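PDB 2I5G: amidohydrolase from Pseudomonas aeruginosa, which probably acts as a metal-dependent dipeptidase, built on a TIM barrel of the M19 membrane dipeptidase type. Local coordinates for residues A[154-159]-A[175-181]; A[89-95]-A[112-118]; A[166-170]-A[200-204]; A[12-16]-A[245-249]; A[195-199]-A[234-239]. The protein carries 2 engineered substitutions. All coordinates share one frame; numbering follows the deposited sequence.

Contact 1: residues A[154-159]-A[175-181]; sequences MCDLSH and PVCYSHC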
# COMPACT_ATOMS: atom_id res chain seq x y z
N MSE A 154 13.04 15.43 -4.49
CA MSE A 154 13.23 14.75 -5.76
C MSE A 154 12.71 13.32 -5.79
O MSE A 154 12.89 12.55 -4.83
CB MSE A 154 14.71 14.77 -6.13
CG MSE A 154 15.03 14.03 -7.41
SE MSE A 154 16.79 14.47 -8.05
CE MSE A 154 16.43 14.29 -9.95
N CYS A 155 12.06 12.96 -6.90
CA CYS A 155 11.50 11.63 -7.11
C CYS A 155 12.58 10.68 -7.63
O CYS A 155 13.25 10.97 -8.62
CB CYS A 155 10.36 11.69 -8.12
SG CYS A 155 8.93 12.67 -7.61
N ASP A 156 12.74 9.55 -6.95
CA ASP A 156 13.73 8.55 -7.33
C ASP A 156 12.98 7.31 -7.80
O ASP A 156 11.93 6.96 -7.25
CB ASP A 156 14.63 8.24 -6.13
CG ASP A 156 15.74 7.24 -6.46
OD1 ASP A 156 16.34 7.36 -7.55
OD2 ASP A 156 16.01 6.36 -5.62
N LEU A 157 13.53 6.64 -8.82
CA LEU A 157 12.87 5.46 -9.38
C LEU A 157 13.75 4.25 -9.62
O LEU A 157 13.35 3.32 -10.33
CB LEU A 157 12.21 5.85 -10.70
CG LEU A 157 11.23 7.02 -10.68
CD1 LEU A 157 10.99 7.48 -12.10
CD2 LEU A 157 9.92 6.61 -10.00
N SER A 158 14.94 4.22 -9.03
CA SER A 158 15.84 3.08 -9.22
C SER A 158 15.20 1.71 -8.97
O SER A 158 15.38 0.79 -9.76
CB SER A 158 17.08 3.22 -8.31
OG SER A 158 17.88 4.32 -8.72
N HIS A 159 14.44 1.59 -7.89
CA HIS A 159 13.79 0.33 -7.53
C HIS A 159 12.32 0.23 -7.95
O HIS A 159 11.65 -0.76 -7.66
CB HIS A 159 13.91 0.11 -6.01
CG HIS A 159 15.33 -0.08 -5.53
ND1 HIS A 159 15.92 -1.32 -5.41
CD2 HIS A 159 16.26 0.82 -5.14
CE1 HIS A 159 17.15 -1.18 -4.97
NE2 HIS A 159 17.39 0.11 -4.79
N PRO A 175 12.55 17.40 -12.69
CA PRO A 175 13.33 16.22 -13.06
C PRO A 175 13.28 15.12 -12.00
O PRO A 175 13.29 15.40 -10.80
CB PRO A 175 14.74 16.78 -13.22
CG PRO A 175 14.49 18.18 -13.69
CD PRO A 175 13.37 18.62 -12.79
N VAL A 176 13.21 13.87 -12.45
CA VAL A 176 13.21 12.74 -11.53
C VAL A 176 14.52 12.00 -11.81
O VAL A 176 15.29 12.39 -12.69
CB VAL A 176 12.02 11.80 -11.77
CG1 VAL A 176 10.72 12.55 -11.49
CG2 VAL A 176 12.04 11.26 -13.18
N CYS A 177 14.80 10.93 -11.07
CA CYS A 177 16.06 10.24 -11.28
C CYS A 177 16.07 8.77 -10.95
O CYS A 177 15.15 8.25 -10.31
CB CYS A 177 17.14 10.91 -10.44
SG CYS A 177 16.87 10.68 -8.64
N TYR A 178 17.12 8.11 -11.41
CA TYR A 178 17.39 6.71 -11.12
C TYR A 178 18.72 6.86 -10.39
O TYR A 178 19.78 6.62 -10.98
CB TYR A 178 17.61 5.88 -12.39
CG TYR A 178 16.36 5.55 -13.19
CD1 TYR A 178 15.19 5.12 -12.56
CD2 TYR A 178 16.37 5.62 -14.58
CE1 TYR A 178 14.06 4.78 -13.30
CE2 TYR A 178 15.25 5.28 -15.33
CZ TYR A 178 14.10 4.87 -14.68
OH TYR A 178 12.99 4.53 -15.43
N SER A 179 18.66 7.30 -9.14
CA SER A 179 19.85 7.53 -8.32
C SER A 179 20.91 6.46 -8.45
O SER A 179 22.10 6.77 -8.43
CB SER A 179 19.45 7.68 -6.84
OG SER A 179 18.90 6.49 -6.33
N HIS A 180 20.50 5.20 -8.58
CA HIS A 180 21.45 4.11 -8.70
C HIS A 180 20.93 2.92 -9.50
O HIS A 180 20.10 2.15 -9.03
CB HIS A 180 21.90 3.65 -7.30
CG HIS A 180 20.79 3.14 -6.43
ND1 HIS A 180 19.78 3.95 -5.97
CD2 HIS A 180 20.55 1.91 -5.92
CE1 HIS A 180 18.96 3.24 -5.21
NE2 HIS A 180 19.40 2.00 -5.16
N CYS A 181 21.43 2.76 -10.73
CA CYS A 181 21.01 1.65 -11.57
C CYS A 181 22.05 1.32 -12.63
O CYS A 181 23.05 2.01 -12.78
CB CYS A 181 19.69 1.99 -12.26
SG CYS A 181 19.88 3.32 -13.45
O HOH W 1 11.37 15.15 -8.50
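S158 CB lies over one face of the H180 imidazole, 3.8 Å from the ring centroid and offset toward the rim. The H159 ring comes to the edge of that imidazole. The two histidines meet rim to rim with their planes 56° apart, and NE2 of H159 and NE2 of H180 are hydrogen-bonded at 2.8 Å, with either as donor. The phenol ring of Y178 has the backbone of L157 and S158 at its edge.

The two segments run in roughly the same direction. C177 N donates to C155 O (2.9 Å), and L157 N donates to C177 O (2.7 Å). These bonds flank a single bridge between D156 and C177. D156 has CG anti to its own N (chi1 -177°), which carries OD1 to S179 N at 2.8 Å. H180 N gives a straight bond to S158 OG (168°). At the other end, M154 CE packs on C177 CB, and V176 CG1 on C155 CB.

This bridge joins strand 154-156 to strand 177-181 in the TIM barrel. The chain turns a corner at S179 and H180. There D156 OD1 and S158 OG accept S179 N and H180 N, so these buried N-H groups have side-chain partners.

Contact 2: residues A[89-95]-A[112-118]; sequences LYGFQNA and GVGIVQM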
# COMPACT_ATOMS: atom_id res chain seq x y z
N LEU A 89 23.09 14.23 2.75
CA LEU A 89 21.73 14.49 2.30
C LEU A 89 20.84 13.27 2.57
O LEU A 89 21.04 12.20 1.99
CB LEU A 89 21.77 14.82 0.80
CG LEU A 89 20.49 14.70 -0.05
CD1 LEU A 89 19.37 15.48 0.62
CD2 LEU A 89 20.74 15.21 -1.47
N TYR A 90 19.86 13.45 3.45
CA TYR A 90 18.95 12.36 3.80
C TYR A 90 18.05 11.90 2.68
O TYR A 90 17.41 12.73 2.01
CB TYR A 90 18.06 12.76 4.98
CG TYR A 90 18.80 12.92 6.28
CD1 TYR A 90 20.04 12.31 6.48
CD2 TYR A 90 18.23 13.64 7.33
CE1 TYR A 90 20.69 12.40 7.70
CE2 TYR A 90 18.87 13.74 8.56
CZ TYR A 90 20.10 13.12 8.74
OH TYR A 90 20.73 13.20 9.96
N GLY A 91 17.98 10.58 2.50
CA GLY A 91 17.13 10.02 1.46
C GLY A 91 16.32 8.81 1.91
O GLY A 91 16.69 8.11 2.85
N PHE A 92 15.19 8.59 1.23
CA PHE A 92 14.33 7.44 1.51
C PHE A 92 14.35 6.57 0.26
O PHE A 92 14.32 7.09 -0.86
CB PHE A 92 12.87 7.85 1.72
CG PHE A 92 12.61 8.67 2.95
CD1 PHE A 92 13.64 8.97 3.84
CD2 PHE A 92 11.32 9.10 3.24
CE1 PHE A 92 13.37 9.69 5.00
CE2 PHE A 92 11.05 9.82 4.39
CZ PHE A 92 12.07 10.12 5.27
N GLN A 93 14.39 5.27 0.44
CA GLN A 93 14.36 4.40 -0.72
C GLN A 93 12.95 3.82 -0.83
O GLN A 93 12.72 2.82 -1.52
CB GLN A 93 15.41 3.30 -0.60
CG GLN A 93 16.80 3.78 -0.95
CD GLN A 93 17.67 2.68 -1.54
OE1 GLN A 93 17.31 2.06 -2.56
NE2 GLN A 93 18.82 2.44 -0.92
N ASN A 94 12.01 4.46 -0.16
CA ASN A 94 10.62 4.03 -0.18
C ASN A 94 9.71 5.18 0.23
O ASN A 94 10.02 5.92 1.16
CB ASN A 94 10.42 2.85 0.77
CG ASN A 94 9.17 2.04 0.46
OD1 ASN A 94 8.22 2.55 -0.13
ND2 ASN A 94 9.18 0.78 0.85
N ALA A 95 8.58 5.33 -0.46
CA ALA A 95 7.63 6.37 -0.13
C ALA A 95 6.74 5.91 1.02
O ALA A 95 5.93 6.68 1.54
CB ALA A 95 6.77 6.69 -1.35
N GLY A 112 14.94 17.52 6.81
CA GLY A 112 16.15 17.32 6.04
C GLY A 112 16.14 16.25 4.96
O GLY A 112 17.19 15.91 4.44
N VAL A 113 14.98 15.72 4.61
CA VAL A 113 14.92 14.70 3.57
C VAL A 113 14.79 15.40 2.21
O VAL A 113 13.90 16.21 2.01
CB VAL A 113 13.71 13.77 3.76
CG1 VAL A 113 13.69 12.72 2.66
CG2 VAL A 113 13.78 13.11 5.12
N GLY A 114 15.69 15.07 1.29
CA GLY A 114 15.66 15.71 -0.01
C GLY A 114 15.45 14.82 -1.22
O GLY A 114 15.26 15.32 -2.33
N ILE A 115 15.50 13.51 -1.03
CA ILE A 115 15.29 12.59 -2.13
C ILE A 115 14.47 11.40 -1.64
O ILE A 115 14.75 10.83 -0.59
CB ILE A 115 16.64 12.08 -2.70
CG1 ILE A 115 17.51 13.27 -3.11
CG2 ILE A 115 16.40 11.18 -3.91
CD1 ILE A 115 18.83 12.89 -3.77
N VAL A 116 13.45 11.03 -2.40
CA VAL A 116 12.62 9.91 -2.00
C VAL A 116 12.30 9.00 -3.17
O VAL A 116 11.83 9.44 -4.21
CB VAL A 116 11.29 10.41 -1.40
CG1 VAL A 116 10.40 9.23 -1.05
CG2 VAL A 116 11.57 11.24 -0.16
N GLN A 117 12.59 7.71 -2.98
CA GLN A 117 12.30 6.72 -4.01
C GLN A 117 10.81 6.43 -3.88
O GLN A 117 10.29 6.33 -2.76
CB GLN A 117 13.12 5.45 -3.76
CG GLN A 117 13.10 4.48 -4.91
CD GLN A 117 14.11 3.35 -4.75
OE1 GLN A 117 14.80 2.99 -5.71
NE2 GLN A 117 14.21 2.79 -3.55
N MSE A 118 10.12 6.31 -5.01
CA MSE A 118 8.68 6.06 -5.00
C MSE A 118 8.28 4.73 -4.38
O MSE A 118 7.36 4.66 -3.58
CB MSE A 118 8.13 6.16 -6.42
CG MSE A 118 7.09 7.26 -6.59
SE MSE A 118 7.68 8.93 -5.83
CE MSE A 118 9.35 9.06 -6.77
O HOH W 2 19.84 16.13 4.87
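Strands 89-92 and 113-117 run parallel, with axes 4.7 Å apart at closest approach and 22° between their directions. G114 N donates to Y90 O, F92 N to I115 O, and Q117 N to F92 O at 2.8 Å. A water links Y90 N to G112 O at the start of the pair.

The F92 ring is the main apolar group. V113 CG1 sits over the centre of one face, 3.9 Å from the centroid. V113 CG2 comes close to the ring rim at F92 CE1 and CZ, 3.4 Å from each. V116 lies alongside F92 and points the same way, its CG1 4.0 Å from F92 CB. F108 meets F92 edge-to-face from helix 103-110.

That helix connects the two strands, making a beta-alpha-beta crossover of the TIM barrel. G112 ends it as the C' residue of a Schellman motif. Its positive phi suits glycine. On the sheet face that carries I115, L89 CD2 packs on I115 CD1 (3.8 Å), and L319 of helix 304-323 covers both residues.

At the C-terminal ends of the strands, Q117 keeps an extended chain, with CG anti to its N (chi1 -168°). This lays its amide across Q93. NE2 donates to Q93 O, which lies near the amide plane of Q117, but the donor is tilted 32° from the Q93 carbonyl plane. NE2 also makes a weak bond to Q93 OE1 at 3.3 Å. H159 N donates to the remaining amide atom, Q117 OE1.

Contact 3: residues A[166-170]-A[200-204]; sequences EEVIL and FIADH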
# COMPACT_ATOMS: atom_id res chain seq x y z
N GLU A 166 7.37 5.09 -15.62
CA GLU A 166 7.03 5.96 -16.73
C GLU A 166 5.98 7.00 -16.38
O GLU A 166 6.08 8.16 -16.80
CB GLU A 166 6.56 5.16 -17.94
CG GLU A 166 6.30 6.05 -19.15
CD GLU A 166 5.79 5.28 -20.35
OE1 GLU A 166 6.47 4.31 -20.77
OE2 GLU A 166 4.72 5.66 -20.89
N GLU A 167 4.97 6.61 -15.61
CA GLU A 167 3.92 7.53 -15.22
C GLU A 167 4.49 8.65 -14.36
O GLU A 167 4.12 9.81 -14.52
CB GLU A 167 2.82 6.78 -14.46
CG GLU A 167 1.98 5.88 -15.36
CD GLU A 167 1.07 4.94 -14.59
OE1 GLU A 167 0.26 5.43 -13.77
OE2 GLU A 167 1.15 3.72 -14.80
N VAL A 168 5.42 8.30 -13.48
CA VAL A 168 6.05 9.29 -12.62
C VAL A 168 6.86 10.30 -13.43
O VAL A 168 6.83 11.50 -13.14
CB VAL A 168 6.97 8.60 -11.57
CG1 VAL A 168 7.76 9.64 -10.77
CG2 VAL A 168 6.13 7.75 -10.63
N ILE A 169 7.57 9.84 -14.45
CA ILE A 169 8.36 10.75 -15.27
C ILE A 169 7.44 11.74 -16.00
O ILE A 169 7.78 12.92 -16.15
CB ILE A 169 9.19 9.99 -16.33
CG1 ILE A 169 10.17 9.03 -15.63
CG2 ILE A 169 9.95 10.99 -17.21
CD1 ILE A 169 10.93 8.14 -16.57
N LEU A 170 6.29 11.24 -16.43
CA LEU A 170 5.32 12.05 -17.16
C LEU A 170 4.50 12.97 -16.26
O LEU A 170 3.95 13.96 -16.73
CB LEU A 170 4.38 11.11 -17.93
CG LEU A 170 4.49 10.93 -19.45
CD1 LEU A 170 5.89 11.19 -19.95
CD2 LEU A 170 4.03 9.52 -19.79
N PHE A 200 14.36 7.55 -22.51
CA PHE A 200 13.09 8.18 -22.16
C PHE A 200 13.20 9.11 -20.95
O PHE A 200 12.56 10.16 -20.91
CB PHE A 200 12.03 7.10 -21.88
CG PHE A 200 10.64 7.64 -21.68
CD1 PHE A 200 9.79 7.80 -22.76
CD2 PHE A 200 10.18 7.98 -20.41
CE1 PHE A 200 8.49 8.30 -22.59
CE2 PHE A 200 8.89 8.49 -20.22
CZ PHE A 200 8.05 8.65 -21.31
N ILE A 201 14.00 8.73 -19.95
CA ILE A 201 14.11 9.58 -18.77
C ILE A 201 15.00 10.79 -19.03
O ILE A 201 14.81 11.84 -18.43
CB ILE A 201 14.65 8.82 -17.54
CG1 ILE A 201 14.55 9.72 -16.31
CG2 ILE A 201 16.09 8.38 -17.77
CD1 ILE A 201 15.07 9.09 -15.03
N ALA A 202 15.97 10.64 -19.92
CA ALA A 202 16.85 11.76 -20.24
C ALA A 202 16.10 12.76 -21.12
O ALA A 202 16.22 13.98 -20.94
CB ALA A 202 18.10 11.26 -20.95
N ASP A 203 15.31 12.26 -22.07
CA ASP A 203 14.55 13.13 -22.96
C ASP A 203 13.61 14.03 -22.18
O ASP A 203 13.34 15.16 -22.59
CB ASP A 203 13.76 12.32 -23.99
CG ASP A 203 14.63 11.85 -25.14
OD1 ASP A 203 15.45 12.65 -25.62
OD2 ASP A 203 14.47 10.68 -25.57
N HIS A 204 13.11 13.52 -21.06
CA HIS A 204 12.19 14.28 -20.22
C HIS A 204 12.93 15.06 -19.13
O HIS A 204 12.39 15.29 -18.05
CB HIS A 204 11.14 13.36 -19.60
CG HIS A 204 10.17 12.80 -20.61
ND1 HIS A 204 10.50 11.78 -21.47
CD2 HIS A 204 8.90 13.17 -20.92
CE1 HIS A 204 9.48 11.55 -22.28
NE2 HIS A 204 8.50 12.37 -21.96
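I169 of helix 162-171 fills the middle of the contact with helix 195-203, two helices on the outside of the TIM barrel. Its two branches reach different partners. CD1 lies at the edge of the F200 ring, near the ring plane and 3.9 Å from CD2. The same methyl group is 3.9 Å from I201 CB. CG2 turns to the end of the helix and meets H204 CB at 3.6 Å.

E166 and L170 lie at the exposed border of the contact. E166 lays the methylene CG of its extended chain against the F200 ring, 3.7 Å from CE2, and so offers carbon rather than carboxylate. L170 CD1 reaches both F200 CZ (3.6 Å) and H204 NE2 (3.5 Å).

F200 is carried to the neighbouring helix by a trans first torsion, with CG opposite its backbone N (chi1 -172°). L157 and V176, beside the ends of barrel strands 154-156 and 177-181, pack on I169. E167 faces away from the contact and forms a salt bridge with R133 of the second subunit. The two helices are therefore joined by carbon packing, near a surface used in dimer contact.

H204 is the first residue to leave the helical conformation. Its imidazole is fixed by a bond from ND1 to F200 O, 2.7 Å long and in the carbonyl plane.

Contact 4: residues A[12-16]-A[245-249]; sequences VIDGL and GIGTD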
# COMPACT_ATOMS: atom_id res chain seq x y z
N VAL A 12 32.66 16.12 -5.51
CA VAL A 12 32.31 14.72 -5.73
C VAL A 12 31.07 14.41 -4.92
O VAL A 12 30.99 14.73 -3.73
CB VAL A 12 33.50 13.76 -5.37
CG1 VAL A 12 34.70 14.57 -4.88
CG2 VAL A 12 33.06 12.73 -4.35
N ILE A 13 30.10 13.79 -5.58
CA ILE A 13 28.84 13.44 -4.94
C ILE A 13 28.46 12.02 -5.28
O ILE A 13 28.75 11.54 -6.38
CB ILE A 13 27.73 14.39 -5.41
CG1 ILE A 13 28.00 15.80 -4.85
CG2 ILE A 13 26.36 13.86 -4.98
CD1 ILE A 13 26.97 16.83 -5.24
N ASP A 14 27.82 11.34 -4.34
CA ASP A 14 27.40 9.96 -4.55
C ASP A 14 25.89 9.86 -4.40
O ASP A 14 25.35 10.17 -3.34
CB ASP A 14 28.09 9.02 -3.56
CG ASP A 14 27.80 7.56 -3.85
OD1 ASP A 14 28.50 6.70 -3.27
OD2 ASP A 14 26.88 7.27 -4.65
N GLY A 15 25.24 9.40 -5.46
CA GLY A 15 23.79 9.28 -5.46
C GLY A 15 23.17 8.31 -4.47
O GLY A 15 21.98 8.42 -4.18
N LEU A 16 23.95 7.36 -3.95
CA LEU A 16 23.39 6.42 -3.00
C LEU A 16 24.39 5.67 -2.14
O LEU A 16 25.32 5.03 -2.64
CB LEU A 16 22.51 5.39 -3.69
CG LEU A 16 21.61 4.73 -2.64
CD1 LEU A 16 20.29 5.47 -2.61
CD2 LEU A 16 21.39 3.27 -2.97
N GLY A 245 25.45 10.71 -13.60
CA GLY A 245 26.20 10.91 -12.37
C GLY A 245 26.52 9.59 -11.68
O GLY A 245 26.25 8.51 -12.22
N ILE A 246 27.07 9.68 -10.48
CA ILE A 246 27.43 8.50 -9.71
C ILE A 246 26.45 8.15 -8.60
O ILE A 246 25.92 9.04 -7.92
CB ILE A 246 28.84 8.66 -9.10
CG1 ILE A 246 29.88 8.66 -10.21
CG2 ILE A 246 29.13 7.53 -8.11
CD1 ILE A 246 29.83 7.42 -11.09
N GLY A 247 26.21 6.85 -8.43
CA GLY A 247 25.33 6.33 -7.39
C GLY A 247 25.86 4.95 -7.01
O GLY A 247 25.23 3.93 -7.26
N THR A 248 27.05 4.93 -6.40
CA THR A 248 27.73 3.69 -6.02
C THR A 248 26.88 2.61 -5.36
O THR A 248 26.96 1.44 -5.73
CB THR A 248 28.92 3.96 -5.08
OG1 THR A 248 28.43 4.26 -3.77
CG2 THR A 248 29.74 5.11 -5.59
N ASP A 249 26.08 3.01 -4.38
CA ASP A 249 25.25 2.05 -3.67
C ASP A 249 26.15 1.30 -2.69
O ASP A 249 26.04 0.09 -2.52
CB ASP A 249 24.61 1.09 -4.68
CG ASP A 249 23.47 0.28 -4.08
OD1 ASP A 249 22.88 0.73 -3.08
OD2 ASP A 249 23.15 -0.80 -4.63
O HOH W 3 28.44 11.86 -8.89
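D14 has its CG anti to the backbone N (chi1 -173°), which sends the carboxylate across to T248. T248 holds OG1 between its own N and carbonyl carbon (chi1 75°) and so turns the hydroxyl back to meet it. OG1 donates to D14 OD1. The modelled length is very short and doubtful in detail. The other oxygen, D14 OD2, takes a weak bond from T248 N at 2.9 Å. It also accepts from L16 N at 3.0 Å, from above the carboxylate plane. This second bond makes an Asx turn, which fixes the carboxylate where the chain turns at G15.

The backbones are close here. The CA atoms of G15 and G247 are 3.8 Å apart, and neither residue has a side chain to hold them off. G15 N donates to I246 O, and D249 N donates to L16 O at 2.8 Å. A water bridges I13 O and I246 N where the strands spread apart.

The contact joins the first barrel strand, 13-17, to the last, 244-246, and so closes the TIM barrel. Strand 36-40 flanks I13 and L16, and strand 177-181 meets L16 and D249. Helix 225-239 covers I246 with Y228 and I232, while W315 of helix 304-323 donates to I246 O.

Contact 5: residues A[195-199]-A[234-239]; sequences DEELK and YVMNIV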
# COMPACT_ATOMS: atom_id res chain seq x y z
N ASP A 195 17.63 0.41 -22.78
CA ASP A 195 18.11 1.59 -23.50
C ASP A 195 16.94 2.54 -23.71
O ASP A 195 17.06 3.76 -23.52
CB ASP A 195 18.70 1.19 -24.86
CG ASP A 195 19.89 0.25 -24.72
OD1 ASP A 195 20.76 0.49 -23.85
OD2 ASP A 195 19.98 -0.72 -25.50
N GLU A 196 15.80 1.98 -24.10
CA GLU A 196 14.60 2.79 -24.33
C GLU A 196 14.25 3.56 -23.07
O GLU A 196 13.88 4.74 -23.13
CB GLU A 196 13.43 1.89 -24.75
CG GLU A 196 13.37 0.53 -24.05
CD GLU A 196 14.20 -0.55 -24.75
OE1 GLU A 196 13.72 -1.11 -25.76
OE2 GLU A 196 15.32 -0.85 -24.29
N GLU A 197 14.39 2.91 -21.92
CA GLU A 197 14.09 3.54 -20.63
C GLU A 197 15.05 4.67 -20.31
O GLU A 197 14.64 5.75 -19.89
CB GLU A 197 14.15 2.51 -19.51
CG GLU A 197 12.98 1.57 -19.48
CD GLU A 197 13.03 0.64 -18.29
OE1 GLU A 197 13.84 -0.31 -18.31
OE2 GLU A 197 12.27 0.86 -17.32
N LEU A 198 16.34 4.40 -20.49
CA LEU A 198 17.37 5.39 -20.21
C LEU A 198 17.22 6.60 -21.13
O LEU A 198 17.48 7.73 -20.73
CB LEU A 198 18.75 4.77 -20.41
CG LEU A 198 19.12 3.64 -19.46
CD1 LEU A 198 20.42 3.03 -19.93
CD2 LEU A 198 19.26 4.15 -18.02
N LYS A 199 16.78 6.36 -22.36
CA LYS A 199 16.62 7.44 -23.32
C LYS A 199 15.38 8.24 -23.00
O LYS A 199 15.35 9.47 -23.17
CB LYS A 199 16.54 6.88 -24.74
CG LYS A 199 16.21 7.92 -25.80
CD LYS A 199 16.29 7.34 -27.21
CE LYS A 199 15.42 8.11 -28.20
NZ LYS A 199 15.77 9.55 -28.29
N TYR A 234 28.52 3.59 -21.29
CA TYR A 234 27.41 3.04 -22.05
C TYR A 234 26.19 3.92 -21.81
O TYR A 234 25.49 4.29 -22.75
CB TYR A 234 27.10 1.61 -21.59
CG TYR A 234 25.93 0.94 -22.29
CD1 TYR A 234 26.12 0.21 -23.46
CD2 TYR A 234 24.64 1.03 -21.78
CE1 TYR A 234 25.04 -0.42 -24.11
CE2 TYR A 234 23.56 0.41 -22.41
CZ TYR A 234 23.76 -0.31 -23.58
OH TYR A 234 22.69 -0.94 -24.20
N VAL A 235 25.96 4.26 -20.55
CA VAL A 235 24.82 5.09 -20.17
C VAL A 235 24.95 6.50 -20.70
O VAL A 235 23.98 7.08 -21.19
CB VAL A 235 24.64 5.15 -18.62
CG1 VAL A 235 23.57 6.18 -18.25
CG2 VAL A 235 24.23 3.79 -18.08
N MSE A 236 26.15 7.06 -20.61
CA MSE A 236 26.36 8.42 -21.09
C MSE A 236 26.18 8.48 -22.60
O MSE A 236 25.93 9.54 -23.16
CB MSE A 236 27.76 8.90 -20.72
CG MSE A 236 28.00 10.35 -21.11
SE MSE A 236 29.68 11.04 -20.47
CE MSE A 236 30.81 10.39 -21.89
N ASN A 237 26.30 7.33 -23.26
CA ASN A 237 26.13 7.26 -24.70
C ASN A 237 24.66 7.47 -25.10
O ASN A 237 24.37 7.87 -26.23
CB ASN A 237 26.61 5.91 -25.23
CG ASN A 237 26.25 5.68 -26.69
OD1 ASN A 237 26.64 6.45 -27.57
ND2 ASN A 237 25.50 4.61 -26.95
N ILE A 238 23.75 7.21 -24.16
CA ILE A 238 22.31 7.37 -24.41
C ILE A 238 21.78 8.63 -23.73
O ILE A 238 21.08 9.43 -24.34
CB ILE A 238 21.53 6.16 -23.85
CG1 ILE A 238 22.02 4.87 -24.50
CG2 ILE A 238 20.03 6.34 -24.09
CD1 ILE A 238 21.49 3.62 -23.84
N VAL A 239 22.12 8.77 -22.46
CA VAL A 239 21.70 9.89 -21.62
C VAL A 239 22.34 11.25 -21.95
O VAL A 239 21.67 12.28 -21.89
CB VAL A 239 21.99 9.55 -20.12
CG1 VAL A 239 21.89 10.80 -19.26
CG2 VAL A 239 21.01 8.49 -19.64
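V235, which packs on L198 across the contact, has a carbonyl oxygen gripped by two amides of its own helix. I238 N reaches V235 O at 3.0 Å and V239 N at 2.8 Å. The CB of I238 points toward helix 195-199. The short helix axes pass 9.2 Å apart and cross at -55°.

I238 works with both branches. CG2 touches K199 CB at 3.6 Å. CD1, sent out by an extended second torsion (chi2 169°), meets L198 CD1 at 4.1 Å, and the two side chains cross at about a right angle. L198 CD1 also lies 4.3 Å from V235 CG2. V239 CG2 comes up beside the carbonyl oxygen of L198.

At one border Y234 OH donates to D195 OD1. The modelled bond is very short, and its exact length is doubtful. D195 OD1 sits at the edge of the Y234 ring, near its plane, while the carboxylate is turned 43° against the ring. K199 NZ turns outward to a salt bridge with D203.

V235 and V239 also touch V208 of barrel strand 207-210. The contact joins two outer helices of the TIM barrel, and 225-239 rests on that strand. Its chemistry is mainly apolar, with one phenol-carboxylate hydrogen bond at the border.

How the contacts relate
From the N terminus, contact 4 opens first at 12-16 and closes last at 245-249. Its long loop encloses the other four contacts and joins the first and last barrel strands. Contact 2 is the first to close, a local crossover between 89-95 and 112-118. Contact 1 then opens at 154-159, and contact 3 opens at 166-170 before contact 1 closes at 175-181, so these two cross. Contact 5 opens at 195-199, just before contact 3 closes at 200-204, and closes later, at 234-239, so they cross as well on the shared helix 195-203. Contacts 1, 2 and 4 tie neighbouring strands of the barrel. Contacts 3 and 5 link its outer helices, side by side.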